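Side-chain contacts in Lmo1340 protein (Listeria monocytogenes, PDB 4NLM), which is of unknown function but belongs to the YqgU-like family of six-bladed beta propellers and is probably a lipoprotein of the bacterial surface: residues S92-S97 with R101-Y106; M116-L121 with F139-E144. One frame throughout, in Å; residues are numbered along the deposited sequence. Where two conformers were deposited one is given.

Contact 1 (S92-S97 with R101-Y106); sequences SEVQIS and RNILLY
Y106 O accepts two backbone N-H groups from the facing strand, with S92 N at 2.9 Å and E93 N at 3.1 Å from Y106 O. Both donors lie in the carbonyl plane, E93 N on a lone pair of Y106 O. Two residues set against one make a classic beta bulge, which also lays S92 CB obliquely against the Y106 ring. Y106 N answers with a nearly straight bond to E93 O (179°). At the next hydrogen-bonded pair of this antiparallel hairpin, beyond V94 and L105, Q95 and L104 bond in both directions, L104 N lying 2.8 Å from Q95 O. At the turn, S97 N gives to N102 O, while the side chain receives two amides: N102 N and R101 N each lie 3.0 Å from S97 OG. Its chi1 of 70° puts OG between the residue's own N and carbonyl carbon, turned to that pair of donors; D99 OD1 is a further partner. On the face shared by E93 and Q95, Q95 NE2 gives to the anti lone pair of E93 OE2 (3.0 Å), almost within the amide plane. F139 O also bonds to Q95 NE2, and Y106 OH is bonded to the carbonyls of L135 and K133. The other face is apolar: V94 CG1 meets I103 CG2 at 3.7 Å, and V94 CG2 meets L105 CD1. The hairpin occupies one edge of a four-stranded sheet, where 102-108 pairs next with strand 114-120. V94, I96 and I103 pack on L60 of strand 58-65, whereas L104 and Y106 pack on strand 137-141, so this blade of the propeller is covered by a neighbouring sheet on each face.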
loop_
_atom_site.group_PDB
_atom_site.type_symbol
_atom_site.label_atom_id
_atom_site.label_comp_id
_atom_site.label_asym_id
_atom_site.label_seq_id
_atom_site.Cartn_x
_atom_site.Cartn_y
_atom_site.Cartn_z
ATOM N N SER A 92 -6.090 4.201 13.844
ATOM C CA SER A 92 -6.618 4.691 12.592
ATOM C C SER A 92 -5.779 4.209 11.404
ATOM O O SER A 92 -6.334 3.794 10.394
ATOM C CB SER A 92 -6.633 6.208 12.627
ATOM O OG SER A 92 -7.314 6.659 13.794
ATOM N N GLU A 93 -4.450 4.315 11.508
ATOM C CA GLU A 93 -3.562 3.839 10.448
ATOM C C GLU A 93 -2.236 3.382 11.036
ATOM O O GLU A 93 -1.748 3.983 11.991
ATOM C CB GLU A 93 -3.276 4.956 9.423
ATOM C CG GLU A 93 -2.227 4.653 8.333
ATOM C CD GLU A 93 -2.722 3.695 7.251
ATOM O OE1 GLU A 93 -3.826 3.122 7.392
ATOM O OE2 GLU A 93 -1.991 3.497 6.249
ATOM N N VAL A 94 -1.670 2.334 10.439
ATOM C CA VAL A 94 -0.324 1.852 10.772
ATOM C C VAL A 94 0.394 1.609 9.477
ATOM O O VAL A 94 -0.132 0.905 8.623
ATOM C CB VAL A 94 -0.337 0.541 11.569
ATOM C CG1 VAL A 94 1.053 0.162 12.013
ATOM C CG2 VAL A 94 -1.297 0.598 12.758
ATOM N N GLN A 95 1.574 2.163 9.334
ATOM C CA GLN A 95 2.404 1.901 8.154
ATOM C C GLN A 95 3.822 1.613 8.579
ATOM O O GLN A 95 4.307 2.116 9.599
ATOM C CB GLN A 95 2.438 3.092 7.218
ATOM C CG GLN A 95 1.170 3.333 6.450
ATOM C CD GLN A 95 1.382 4.321 5.310
ATOM O OE1 GLN A 95 2.526 4.578 4.871
ATOM N NE2 GLN A 95 0.306 4.850 4.813
ATOM N N ILE A 96 4.461 0.768 7.790
ATOM C CA ILE A 96 5.887 0.435 7.945
ATOM C C ILE A 96 6.692 1.339 7.017
ATOM O O ILE A 96 6.305 1.562 5.880
ATOM C CB ILE A 96 6.118 -1.044 7.600
ATOM C CG1 ILE A 96 5.305 -1.923 8.549
ATOM C CG2 ILE A 96 7.582 -1.415 7.617
ATOM C CD1 ILE A 96 5.026 -3.313 8.006
ATOM N N SER A 97 7.785 1.909 7.531
ATOM C CA SER A 97 8.591 2.826 6.736
ATOM C C SER A 97 9.229 2.126 5.534
ATOM O O SER A 97 9.448 0.909 5.559
ATOM C CB SER A 97 9.679 3.452 7.599
ATOM O OG SER A 97 10.664 2.512 7.957
ATOM N N ARG A 101 12.538 0.463 9.134
ATOM C CA ARG A 101 13.158 0.825 10.406
ATOM C C ARG A 101 12.179 1.428 11.395
ATOM O O ARG A 101 12.418 1.358 12.584
ATOM C CB ARG A 101 14.281 1.832 10.184
ATOM C CG ARG A 101 15.493 1.247 9.470
ATOM C CD ARG A 101 16.629 2.253 9.275
ATOM N NE ARG A 101 17.565 1.801 8.245
ATOM C CZ ARG A 101 18.488 2.565 7.666
ATOM N NH1 ARG A 101 18.621 3.847 7.996
ATOM N NH2 ARG A 101 19.281 2.046 6.736
ATOM N N ASN A 102 11.097 2.014 10.889
ATOM C CA ASN A 102 10.118 2.678 11.731
ATOM C C ASN A 102 8.701 2.309 11.359
ATOM O O ASN A 102 8.442 1.824 10.279
ATOM C CB ASN A 102 10.223 4.204 11.537
ATOM C CG ASN A 102 11.551 4.776 11.984
ATOM O OD1 ASN A 102 11.926 4.646 13.151
ATOM N ND2 ASN A 102 12.255 5.400 11.089
ATOM N N ILE A 103 7.803 2.626 12.273
ATOM C CA ILE A 103 6.382 2.512 12.079
ATOM C C ILE A 103 5.767 3.907 12.247
ATOM O O ILE A 103 6.226 4.679 13.081
ATOM C CB ILE A 103 5.764 1.593 13.145
ATOM C CG1 ILE A 103 6.215 0.149 12.936
ATOM C CG2 ILE A 103 4.238 1.665 13.107
ATOM C CD1 ILE A 103 5.907 -0.772 14.094
ATOM N N LEU A 104 4.773 4.223 11.413
ATOM C CA LEU A 104 3.896 5.355 11.628
ATOM C C LEU A 104 2.625 4.816 12.248
ATOM O O LEU A 104 2.018 3.871 11.719
ATOM C CB LEU A 104 3.515 6.001 10.319
ATOM C CG LEU A 104 2.329 6.941 10.344
ATOM C CD1 LEU A 104 2.634 8.208 11.081
ATOM C CD2 LEU A 104 1.876 7.248 8.939
ATOM N N LEU A 105 2.250 5.379 13.384
ATOM C CA LEU A 105 0.994 5.054 14.026
ATOM C C LEU A 105 0.175 6.319 14.118
ATOM O O LEU A 105 0.611 7.319 14.703
ATOM C CB LEU A 105 1.216 4.517 15.441
ATOM C CG LEU A 105 -0.046 4.187 16.226
ATOM C CD1 LEU A 105 -0.847 3.100 15.543
ATOM C CD2 LEU A 105 0.355 3.786 17.629
ATOM N N TYR A 106 -1.021 6.272 13.543
ATOM C CA TYR A 106 -1.979 7.351 13.660
ATOM C C TYR A 106 -3.100 6.797 14.524
ATOM O O TYR A 106 -3.752 5.809 14.147
ATOM C CB TYR A 106 -2.471 7.777 12.289
ATOM C CG TYR A 106 -3.492 8.892 12.263
ATOM C CD1 TYR A 106 -3.372 10.024 13.073
ATOM C CD2 TYR A 106 -4.607 8.810 11.437
ATOM C CE1 TYR A 106 -4.281 11.044 13.022
ATOM C CE2 TYR A 106 -5.520 9.838 11.389
ATOM C CZ TYR A 106 -5.367 10.941 12.188
ATOM O OH TYR A 106 -6.309 11.972 12.168
#

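Contact 2 (M116-L121 with F139-E144)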
loop_
_atom_site.group_PDB
_atom_site.type_symbol
_atom_site.label_atom_id
_atom_site.label_comp_id
_atom_site.label_asym_id
_atom_site.label_seq_id
_atom_site.Cartn_x
_atom_site.Cartn_y
_atom_site.Cartn_z
HETATM N N MSE A 116 -0.031 11.504 15.560
HETATM C CA MSE A 116 0.781 10.749 14.607
HETATM C C MSE A 116 2.108 10.565 15.287
HETATM O O MSE A 116 2.737 11.545 15.683
HETATM C CB MSE A 116 1.045 11.446 13.306
HETATM C CG MSE A 116 -0.088 11.889 12.456
HETATM SE SE MSE A 116 0.628 13.130 11.068
HETATM C CE MSE A 116 -1.248 13.298 10.534
ATOM N N ARG A 117 2.511 9.311 15.464
ATOM C CA ARG A 117 3.784 8.961 16.067
ATOM C C ARG A 117 4.656 8.143 15.141
ATOM O O ARG A 117 4.135 7.279 14.416
ATOM C CB ARG A 117 3.598 8.101 17.308
ATOM C CG ARG A 117 2.904 8.782 18.461
ATOM C CD ARG A 117 2.800 7.832 19.637
ATOM N NE ARG A 117 2.182 8.466 20.792
ATOM C CZ ARG A 117 0.876 8.471 21.037
ATOM N NH1 ARG A 117 0.402 9.073 22.121
ATOM N NH2 ARG A 117 0.042 7.863 20.201
ATOM N N ILE A 118 5.965 8.393 15.184
ATOM C CA ILE A 118 6.921 7.557 14.501
ATOM C C ILE A 118 7.600 6.731 15.599
ATOM O O ILE A 118 8.130 7.296 16.565
ATOM C CB ILE A 118 7.979 8.369 13.747
ATOM C CG1 ILE A 118 7.316 9.359 12.792
ATOM C CG2 ILE A 118 8.966 7.444 13.032
ATOM C CD1 ILE A 118 6.397 8.756 11.766
ATOM N N ILE A 119 7.565 5.409 15.450
ATOM C CA ILE A 119 8.080 4.497 16.443
ATOM C C ILE A 119 9.184 3.656 15.857
ATOM O O ILE A 119 9.017 3.080 14.779
ATOM C CB ILE A 119 6.958 3.576 16.910
ATOM C CG1 ILE A 119 5.857 4.418 17.584
ATOM C CG2 ILE A 119 7.453 2.497 17.866
ATOM C CD1 ILE A 119 4.511 3.768 17.701
ATOM N N ALA A 120 10.312 3.570 16.562
ATOM C CA ALA A 120 11.425 2.750 16.079
ATOM C C ALA A 120 11.143 1.278 16.265
ATOM O O ALA A 120 10.768 0.844 17.344
ATOM C CB ALA A 120 12.731 3.128 16.776
ATOM N N LEU A 121 11.357 0.506 15.208
ATOM C CA LEU A 121 11.123 -0.923 15.295
ATOM C C LEU A 121 12.080 -1.653 16.218
ATOM O O LEU A 121 11.696 -2.651 16.836
ATOM C CB LEU A 121 11.192 -1.541 13.902
ATOM C CG LEU A 121 9.949 -1.250 13.047
ATOM C CD1 LEU A 121 10.245 -1.456 11.576
ATOM C CD2 LEU A 121 8.809 -2.131 13.531
ATOM N N PHE A 139 -1.824 8.557 4.150
ATOM C CA PHE A 139 -0.428 8.847 4.331
ATOM C C PHE A 139 0.457 8.322 3.220
ATOM O O PHE A 139 0.262 7.190 2.790
ATOM C CB PHE A 139 0.080 8.249 5.649
ATOM C CG PHE A 139 -0.560 8.799 6.883
ATOM C CD1 PHE A 139 -1.726 8.235 7.374
ATOM C CD2 PHE A 139 0.001 9.858 7.574
ATOM C CE1 PHE A 139 -2.328 8.722 8.516
ATOM C CE2 PHE A 139 -0.615 10.338 8.719
ATOM C CZ PHE A 139 -1.781 9.767 9.203
ATOM N N TYR A 140 1.489 9.088 2.822
ATOM C CA TYR A 140 2.429 8.740 1.759
ATOM C C TYR A 140 3.828 8.953 2.295
ATOM O O TYR A 140 4.266 10.098 2.470
ATOM C CB TYR A 140 2.178 9.612 0.539
ATOM C CG TYR A 140 0.799 9.414 -0.027
ATOM C CD1 TYR A 140 0.542 8.415 -0.934
ATOM C CD2 TYR A 140 -0.260 10.177 0.395
ATOM C CE1 TYR A 140 -0.710 8.203 -1.454
ATOM C CE2 TYR A 140 -1.532 9.960 -0.097
ATOM C CZ TYR A 140 -1.736 8.980 -1.039
ATOM O OH TYR A 140 -2.978 8.733 -1.552
ATOM N N TRP A 141 4.535 7.867 2.542
ATOM C CA TRP A 141 5.876 7.951 3.129
ATOM C C TRP A 141 6.905 8.059 2.004
ATOM O O TRP A 141 6.931 7.211 1.139
ATOM C CB TRP A 141 6.145 6.700 3.956
ATOM C CG TRP A 141 7.106 6.883 5.097
ATOM C CD1 TRP A 141 8.238 7.629 5.133
ATOM C CD2 TRP A 141 6.950 6.302 6.401
ATOM N NE1 TRP A 141 8.800 7.530 6.354
ATOM C CE2 TRP A 141 8.034 6.739 7.166
ATOM C CE3 TRP A 141 5.993 5.440 6.987
ATOM C CZ2 TRP A 141 8.200 6.389 8.485
ATOM C CZ3 TRP A 141 6.182 5.067 8.271
ATOM C CH2 TRP A 141 7.241 5.568 9.025
ATOM N N ASN A 142 7.778 9.061 2.026
ATOM C CA ASN A 142 8.768 9.296 0.981
ATOM C C ASN A 142 9.854 8.236 1.011
ATOM O O ASN A 142 10.547 8.096 1.987
ATOM C CB ASN A 142 9.306 10.718 1.182
ATOM C CG ASN A 142 10.184 11.209 0.048
ATOM O OD1 ASN A 142 11.018 10.488 -0.491
ATOM N ND2 ASN A 142 10.016 12.460 -0.293
ATOM N N ASP A 143 9.942 7.468 -0.065
ATOM C CA ASP A 143 10.911 6.392 -0.150
ATOM C C ASP A 143 12.355 6.906 -0.233
ATOM O O ASP A 143 13.259 6.281 0.301
ATOM C CB ASP A 143 10.641 5.488 -1.366
ATOM C CG ASP A 143 9.308 4.722 -1.284
ATOM O OD1 ASP A 143 8.721 4.610 -0.200
ATOM O OD2 ASP A 143 8.829 4.207 -2.322
ATOM N N GLU A 144 12.579 8.031 -0.896
ATOM C CA GLU A 144 13.935 8.565 -1.049
ATOM C C GLU A 144 14.460 9.294 0.181
ATOM O O GLU A 144 15.653 9.266 0.491
ATOM C CB GLU A 144 13.974 9.503 -2.249
ATOM C CG GLU A 144 13.898 8.769 -3.583
ATOM C CD GLU A 144 14.367 9.598 -4.771
ATOM O OE1 GLU A 144 15.065 10.621 -4.578
ATOM O OE2 GLU A 144 14.062 9.203 -5.916
#
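The selenium of M116, deposited as selenomethionine, lies at the edge of the F139 ring and practically in its plane. SE is 5.2 Å from the centroid of the F139 ring and 88° off the ring normal, a Met-aromatic contact made at the rim instead of over the pi face. The terminal methyl follows it along the same edge: M116 CE is 3.5 Å from F139 CE2 and 3.8 Å from F139 CZ. Beyond CG the M116 chain is extended (chi2 167°, chi3 -177°), which carries SE and CE past the corner of the ring, with SE 3.9 Å from F139 CE2. The ring hydrogens point outward there, and the approach is consistent with a weak attraction between them and the polarisable selenium. Y106 meets F139 in an edge-to-face stack, so the ring has partners from two strands of the same sheet. A second, looser touch comes two residues further along each segment, where I118 CD1 approaches W141 CH2 obliquely at 4.3 Å. The indole N-H is used outside this pair: W141 NE1 bonds to P146 O. M116 and I118 also reach strand 148-155, on F151 and I149 respectively, and W141 shares I149 with I118. The backbones stand well apart, with CA atoms of M116 and F139 10.5 Å from each other, and the four touching residues are all buried. Strand 114-120 belongs to one four-stranded antiparallel sheet and strand 137-141 opens the next, so what joins them here is apolar side-chain packing between two successive blades of a beta propeller.

Contact 1 ties two strands within one sheet, and contact 2 fastens that sheet to the next; their centres are 6 Å apart. Strands 102-108 and 114-120 couple them directly, through probable backbone hydrogen bonds from I119 N to I103 O (2.8 Å) and from R117 N to L105 O (2.9 Å). The hairpin also takes part in the packing between sheets: S97 CB lies 3.4 Å from W141 CZ2, and L104 touches both F139 and W141. Along the chain contact 1 closes before contact 2 opens, so the two lie in series and neither encloses the other. No ligand or active site is known to lie at either contact.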